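Local structure of 5-formaminoimidazole-4-carboxamide-1-(beta)-D-ribofuranosyl 5'-monophosphate synthetase (Methanocaldococcus jannaschii, 2R7L) at residues S214-E219 with K348-L353; V44-K49 with E80-L85. The protein catalyses the ATP- and formate-dependent formylation of AICAR to FAICAR in purine biosynthesis, without using folates. All blocks are in the same frame, centred on the assembly; numbering follows the deposited sequence.

Along the chain, contact 2 (V44-K49 with E80-L85) closes before contact 1 (S214-E219 with K348-L353) opens. Contact 2 belongs to the parallel sheet near the N terminus, where helix 76-84 lies on strand 43-47. Contact 1 belongs to the ATP-grasp part, where the turn between strands 205-214 and 219-230 of an antiparallel sheet meets the last helix, 339-353. Their centres are 25 Å apart and their nearest atoms about 10 Å. Helix 339-353 nevertheless reaches the N-terminal part through Lys348 NZ, bonded to Glu39 O. Contact 2 is internal to one subunit, whereas contact 1 also borders a neighbouring subunit of the hexamer.

Contact 1: S214-E219 with K348-L353; sequences SPLKDE and KMALQL
Leu216, in the turn 214-219, and Ala350, on helix 339-353, bring the two backbones nearest, with 7.4 Å between their CA atoms. One methyl does the touching: Leu216 CD1 lies 3.7 Å from Met349 CB and 3.8 Å from Ala350 N, with Ala350 CB and Leu353 CD1 a little farther off. With chi2 at -173° this methyl stands anti to its own CA, so the leucine meets the helix with the end of an extended branch. Met349 runs obliquely across it, and its bend at chi3 (60°) brings CE to 4.0 Å from Leu216 CD1. The turn closes a beta hairpin of the five-stranded antiparallel sheet. Ser214 N donates to Glu219 O at 2.8 Å, and the hairpin end carries a G1 beta bulge, two residues, Asp218 and Glu219, standing opposite the single Ser214. An ST motif also ties the turn: Ser214 OG accepts from Lys217 N at 3.0 Å. The same hydroxyl is hydrogen-bonded to Glu346, one helical turn before Ala350, a second tie between hairpin and helix. Across the subunit boundary, Leu353 of a neighbouring subunit packs on both Leu216 and Leu353.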
loop_
_atom_site.group_PDB
_atom_site.type_symbol
_atom_site.label_atom_id
_atom_site.label_comp_id
_atom_site.label_asym_id
_atom_site.label_seq_id
_atom_site.Cartn_x
_atom_site.Cartn_y
_atom_site.Cartn_z
ATOM N N SER A 214 2.021 10.021 -24.549
ATOM C CA SER A 214 2.483 8.656 -24.673
ATOM C C SER A 214 2.396 8.229 -26.129
ATOM O O SER A 214 1.297 8.067 -26.651
ATOM C CB SER A 214 1.610 7.733 -23.829
ATOM O OG SER A 214 1.894 6.385 -24.149
ATOM N N PRO A 215 3.551 8.038 -26.780
ATOM C CA PRO A 215 3.615 7.572 -28.163
ATOM C C PRO A 215 3.103 6.137 -28.276
ATOM O O PRO A 215 2.560 5.754 -29.315
ATOM C CB PRO A 215 5.114 7.619 -28.499
ATOM C CG PRO A 215 5.778 8.314 -27.373
ATOM C CD PRO A 215 4.882 8.246 -26.190
ATOM N N LEU A 216 3.270 5.356 -27.207
ATOM C CA LEU A 216 2.773 3.980 -27.178
ATOM C C LEU A 216 1.252 3.954 -27.180
ATOM O O LEU A 216 0.642 3.133 -27.861
ATOM C CB LEU A 216 3.301 3.221 -25.962
ATOM C CG LEU A 216 4.787 3.312 -25.616
ATOM C CD1 LEU A 216 5.112 2.353 -24.486
ATOM C CD2 LEU A 216 5.673 3.046 -26.816
ATOM N N LYS A 217 0.635 4.851 -26.418
ATOM C CA LYS A 217 -0.827 4.887 -26.332
ATOM C C LYS A 217 -1.459 5.912 -27.271
ATOM O O LYS A 217 -2.681 5.945 -27.419
ATOM C CB LYS A 217 -1.278 5.177 -24.899
ATOM C CG LYS A 217 -0.919 4.093 -23.898
ATOM C CD LYS A 217 -1.676 4.281 -22.597
ATOM C CE LYS A 217 -1.198 5.509 -21.842
ATOM N NZ LYS A 217 -1.836 5.611 -20.494
ATOM N N ASP A 218 -0.624 6.739 -27.899
ATOM C CA ASP A 218 -1.090 7.892 -28.670
ATOM C C ASP A 218 -2.099 8.703 -27.866
ATOM O O ASP A 218 -3.256 8.855 -28.264
ATOM C CB ASP A 218 -1.703 7.465 -30.007
ATOM C CG ASP A 218 -1.978 8.648 -30.919
ATOM O OD1 ASP A 218 -1.178 9.613 -30.888
ATOM O OD2 ASP A 218 -2.992 8.613 -31.656
ATOM N N GLU A 219 -1.657 9.220 -26.728
ATOM C CA GLU A 219 -2.559 9.898 -25.812
ATOM C C GLU A 219 -1.828 10.997 -25.056
ATOM O O GLU A 219 -0.670 10.831 -24.660
ATOM C CB GLU A 219 -3.148 8.891 -24.822
ATOM C CG GLU A 219 -4.337 9.398 -24.019
ATOM C CD GLU A 219 -4.497 8.660 -22.697
ATOM O OE1 GLU A 219 -5.527 8.852 -22.018
ATOM O OE2 GLU A 219 -3.586 7.887 -22.331
ATOM N N LYS A 348 9.984 1.548 -19.464
ATOM C CA LYS A 348 9.724 0.155 -19.113
ATOM C C LYS A 348 8.855 -0.515 -20.172
ATOM O O LYS A 348 9.272 -1.481 -20.805
ATOM C CB LYS A 348 9.051 0.072 -17.739
ATOM C CG LYS A 348 9.057 -1.308 -17.099
ATOM C CD LYS A 348 8.214 -1.305 -15.837
ATOM C CE LYS A 348 8.611 -2.419 -14.903
ATOM N NZ LYS A 348 8.052 -2.224 -13.535
ATOM N N MET A 349 7.657 0.018 -20.375
ATOM C CA MET A 349 6.724 -0.507 -21.364
ATOM C C MET A 349 7.276 -0.590 -22.784
ATOM O O MET A 349 6.943 -1.518 -23.530
ATOM C CB MET A 349 5.452 0.328 -21.381
ATOM C CG MET A 349 4.402 -0.139 -20.407
ATOM S SD MET A 349 2.865 0.769 -20.638
ATOM C CE MET A 349 2.450 0.364 -22.338
ATOM N N ALA A 350 8.085 0.393 -23.171
ATOM C CA ALA A 350 8.656 0.402 -24.508
ATOM C C ALA A 350 9.629 -0.764 -24.668
ATOM O O ALA A 350 9.563 -1.499 -25.654
ATOM C CB ALA A 350 9.346 1.728 -24.791
ATOM N N LEU A 351 10.523 -0.930 -23.697
ATOM C CA LEU A 351 11.436 -2.073 -23.675
ATOM C C LEU A 351 10.705 -3.419 -23.745
ATOM O O LEU A 351 11.125 -4.320 -24.467
ATOM C CB LEU A 351 12.311 -2.033 -22.427
ATOM C CG LEU A 351 13.385 -0.952 -22.420
ATOM C CD1 LEU A 351 13.993 -0.798 -21.036
ATOM C CD2 LEU A 351 14.448 -1.286 -23.456
ATOM N N GLN A 352 9.617 -3.545 -22.989
ATOM C CA GLN A 352 8.835 -4.778 -22.943
ATOM C C GLN A 352 8.076 -5.074 -24.240
ATOM O O GLN A 352 7.813 -6.234 -24.558
ATOM C CB GLN A 352 7.833 -4.732 -21.786
ATOM C CG GLN A 352 8.446 -4.829 -20.404
ATOM C CD GLN A 352 7.397 -4.766 -19.305
ATOM O OE1 GLN A 352 6.210 -4.563 -19.574
ATOM N NE2 GLN A 352 7.832 -4.928 -18.060
ATOM N N LEU A 353 7.700 -4.030 -24.974
ATOM C CA LEU A 353 6.907 -4.205 -26.189
ATOM C C LEU A 353 7.778 -4.115 -27.434
ATOM O O LEU A 353 7.280 -4.200 -28.553
ATOM C CB LEU A 353 5.781 -3.171 -26.274
ATOM C CG LEU A 353 4.734 -3.109 -25.162
ATOM C CD1 LEU A 353 4.062 -1.756 -25.169
ATOM C CD2 LEU A 353 3.707 -4.210 -25.308
#

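Contact 2: V44-K49 with E80-L85; sequences VCITMK and EKLREL
Val44 and Leu85 meet methyl to methyl: Leu85 CD1 rests against both branches of the valine, 3.9 Å from Val44 CG2 and 4.1 Å from Val44 CG1. The valine's torsion (chi1 -178°) puts CG1 anti to the backbone N and CG2 anti to the carbonyl carbon, presenting a forked end to the leucine. Leu82, one turn back on the helix, divides its own fork between two strand residues. Its CD2 comes to 4.2 Å from Val44 CG1, while its CD1 lies the same 4.2 Å from Ile46 CD1. Ile46 gets there by length, its chain stretched to CD1 with chi2 at 179°. Val44 and Ile46 serve the same face of the strand because they alternate with Cys45, whose CB is directed away from the helix.

The next shell is the parallel sheet, ordered 63-66, 43-47, 20-24, 87-89, an arrangement characteristic of a Rossmann-like fold, in which the AICAR-binding Ser94 is about 10 Å from Ile46, side chain to side chain. Strand 43-47 is held by backbone bonds to Ile21 and Thr23 on one side and to Lys63 and Ile65 on the other, and helix 76-84, part of the crossover from edge strand 63-66 to edge strand 87-89, sets Leu82 also against Ile65, Ala22 and Val89. Past the helix end, Leu85 O is hydrogen-bonded to Thr20 OG1.

Val44, Ile46 and Leu82 are buried and Leu85 is partly exposed. No hydrogen bond or salt bridge spans the two segments, so no directional bond fixes the spacing of strand and helix, which is set by the packing of methyl groups.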
loop_
_atom_site.group_PDB
_atom_site.type_symbol
_atom_site.label_atom_id
_atom_site.label_comp_id
_atom_site.label_asym_id
_atom_site.label_seq_id
_atom_site.Cartn_x
_atom_site.Cartn_y
_atom_site.Cartn_z
ATOM N N VAL A 44 21.569 6.114 -12.862
ATOM C CA VAL A 44 22.862 6.801 -12.908
ATOM C C VAL A 44 22.676 8.317 -12.787
ATOM O O VAL A 44 21.881 8.917 -13.508
ATOM C CB VAL A 44 23.609 6.487 -14.223
ATOM C CG1 VAL A 44 24.970 7.166 -14.238
ATOM C CG2 VAL A 44 23.749 4.975 -14.409
ATOM N N CYS A 45 23.413 8.928 -11.872
ATOM C CA CYS A 45 23.330 10.362 -11.659
ATOM C C CYS A 45 24.673 11.049 -11.894
ATOM O O CYS A 45 25.636 10.807 -11.170
ATOM C CB CYS A 45 22.863 10.641 -10.235
ATOM S SG CYS A 45 22.730 12.378 -9.807
ATOM N N ILE A 46 24.735 11.914 -12.904
ATOM C CA ILE A 46 25.917 12.750 -13.090
ATOM C C ILE A 46 25.927 13.859 -12.043
ATOM O O ILE A 46 24.966 14.626 -11.926
ATOM C CB ILE A 46 25.974 13.361 -14.490
ATOM C CG1 ILE A 46 25.774 12.277 -15.544
ATOM C CG2 ILE A 46 27.302 14.074 -14.697
ATOM C CD1 ILE A 46 25.792 12.798 -16.960
ATOM N N THR A 47 27.005 13.934 -11.271
ATOM C CA THR A 47 27.094 14.892 -10.182
ATOM C C THR A 47 28.521 15.454 -10.047
ATOM O O THR A 47 29.369 15.211 -10.904
ATOM C CB THR A 47 26.625 14.254 -8.865
ATOM O OG1 THR A 47 26.572 15.246 -7.836
ATOM C CG2 THR A 47 27.570 13.127 -8.442
ATOM N N MET A 48 28.774 16.217 -8.987
ATOM C CA MET A 48 30.092 16.796 -8.754
ATOM C C MET A 48 30.256 17.125 -7.283
ATOM O O MET A 48 29.273 17.189 -6.544
ATOM C CB MET A 48 30.333 18.048 -9.626
ATOM C CG MET A 48 29.303 19.174 -9.478
ATOM S SD MET A 48 29.745 20.714 -10.341
ATOM C CE MET A 48 30.892 21.412 -9.155
ATOM N N LYS A 49 31.498 17.309 -6.851
ATOM C CA LYS A 49 31.762 17.639 -5.460
ATOM C C LYS A 49 31.065 18.950 -5.126
ATOM O O LYS A 49 31.078 19.888 -5.924
ATOM C CB LYS A 49 33.267 17.747 -5.197
ATOM C CG LYS A 49 34.043 16.453 -5.413
ATOM C CD LYS A 49 35.460 16.565 -4.866
ATOM C CE LYS A 49 36.255 15.288 -5.109
ATOM N NZ LYS A 49 37.649 15.370 -4.571
ATOM N N GLU A 80 30.889 7.898 -22.927
ATOM C CA GLU A 80 31.300 6.495 -22.975
ATOM C C GLU A 80 30.851 5.711 -21.755
ATOM O O GLU A 80 30.280 4.630 -21.885
ATOM C CB GLU A 80 32.814 6.356 -23.174
ATOM C CG GLU A 80 33.193 5.785 -24.537
ATOM C CD GLU A 80 32.833 4.313 -24.679
ATOM O OE1 GLU A 80 33.160 3.529 -23.764
ATOM O OE2 GLU A 80 32.227 3.938 -25.707
ATOM N N LYS A 81 31.119 6.254 -20.572
ATOM C CA LYS A 81 30.636 5.655 -19.340
ATOM C C LYS A 81 29.129 5.417 -19.409
ATOM O O LYS A 81 28.648 4.356 -19.017
ATOM C CB LYS A 81 30.964 6.546 -18.148
ATOM C CG LYS A 81 32.429 6.886 -18.017
ATOM C CD LYS A 81 32.689 7.611 -16.709
ATOM C CE LYS A 81 34.149 7.990 -16.559
ATOM N NZ LYS A 81 34.380 8.717 -15.285
ATOM N N LEU A 82 28.392 6.401 -19.919
ATOM C CA LEU A 82 26.939 6.294 -20.019
ATOM C C LEU A 82 26.527 5.188 -20.975
ATOM O O LEU A 82 25.523 4.505 -20.759
ATOM C CB LEU A 82 26.314 7.620 -20.461
ATOM C CG LEU A 82 26.292 8.783 -19.466
ATOM C CD1 LEU A 82 25.776 10.049 -20.144
ATOM C CD2 LEU A 82 25.447 8.442 -18.245
ATOM N N ARG A 83 27.301 5.018 -22.040
ATOM C CA ARG A 83 27.017 3.980 -23.022
ATOM C C ARG A 83 27.372 2.596 -22.484
ATOM O O ARG A 83 26.714 1.614 -22.813
ATOM C CB ARG A 83 27.761 4.249 -24.333
ATOM C CG ARG A 83 27.017 5.156 -25.309
ATOM C CD ARG A 83 27.741 5.197 -26.646
ATOM N NE ARG A 83 29.139 5.577 -26.466
ATOM C CZ ARG A 83 29.657 6.741 -26.845
ATOM N NH1 ARG A 83 28.896 7.643 -27.452
ATOM N NH2 ARG A 83 30.940 6.998 -26.624
ATOM N N GLU A 84 28.407 2.532 -21.651
ATOM C CA GLU A 84 28.858 1.268 -21.076
ATOM C C GLU A 84 27.939 0.826 -19.943
ATOM O O GLU A 84 27.966 -0.331 -19.523
ATOM C CB GLU A 84 30.288 1.395 -20.551
ATOM C CG GLU A 84 31.359 1.425 -21.632
ATOM C CD GLU A 84 32.748 1.684 -21.071
ATOM O OE1 GLU A 84 32.881 1.805 -19.831
ATOM O OE2 GLU A 84 33.709 1.770 -21.867
ATOM N N LEU A 85 27.133 1.763 -19.449
ATOM C CA LEU A 85 26.199 1.495 -18.368
ATOM C C LEU A 85 24.822 1.209 -18.923
ATOM O O LEU A 85 23.879 0.969 -18.167
ATOM C CB LEU A 85 26.144 2.681 -17.406
ATOM C CG LEU A 85 27.312 2.770 -16.425
ATOM C CD1 LEU A 85 27.279 4.089 -15.688
ATOM C CD2 LEU A 85 27.281 1.608 -15.445
#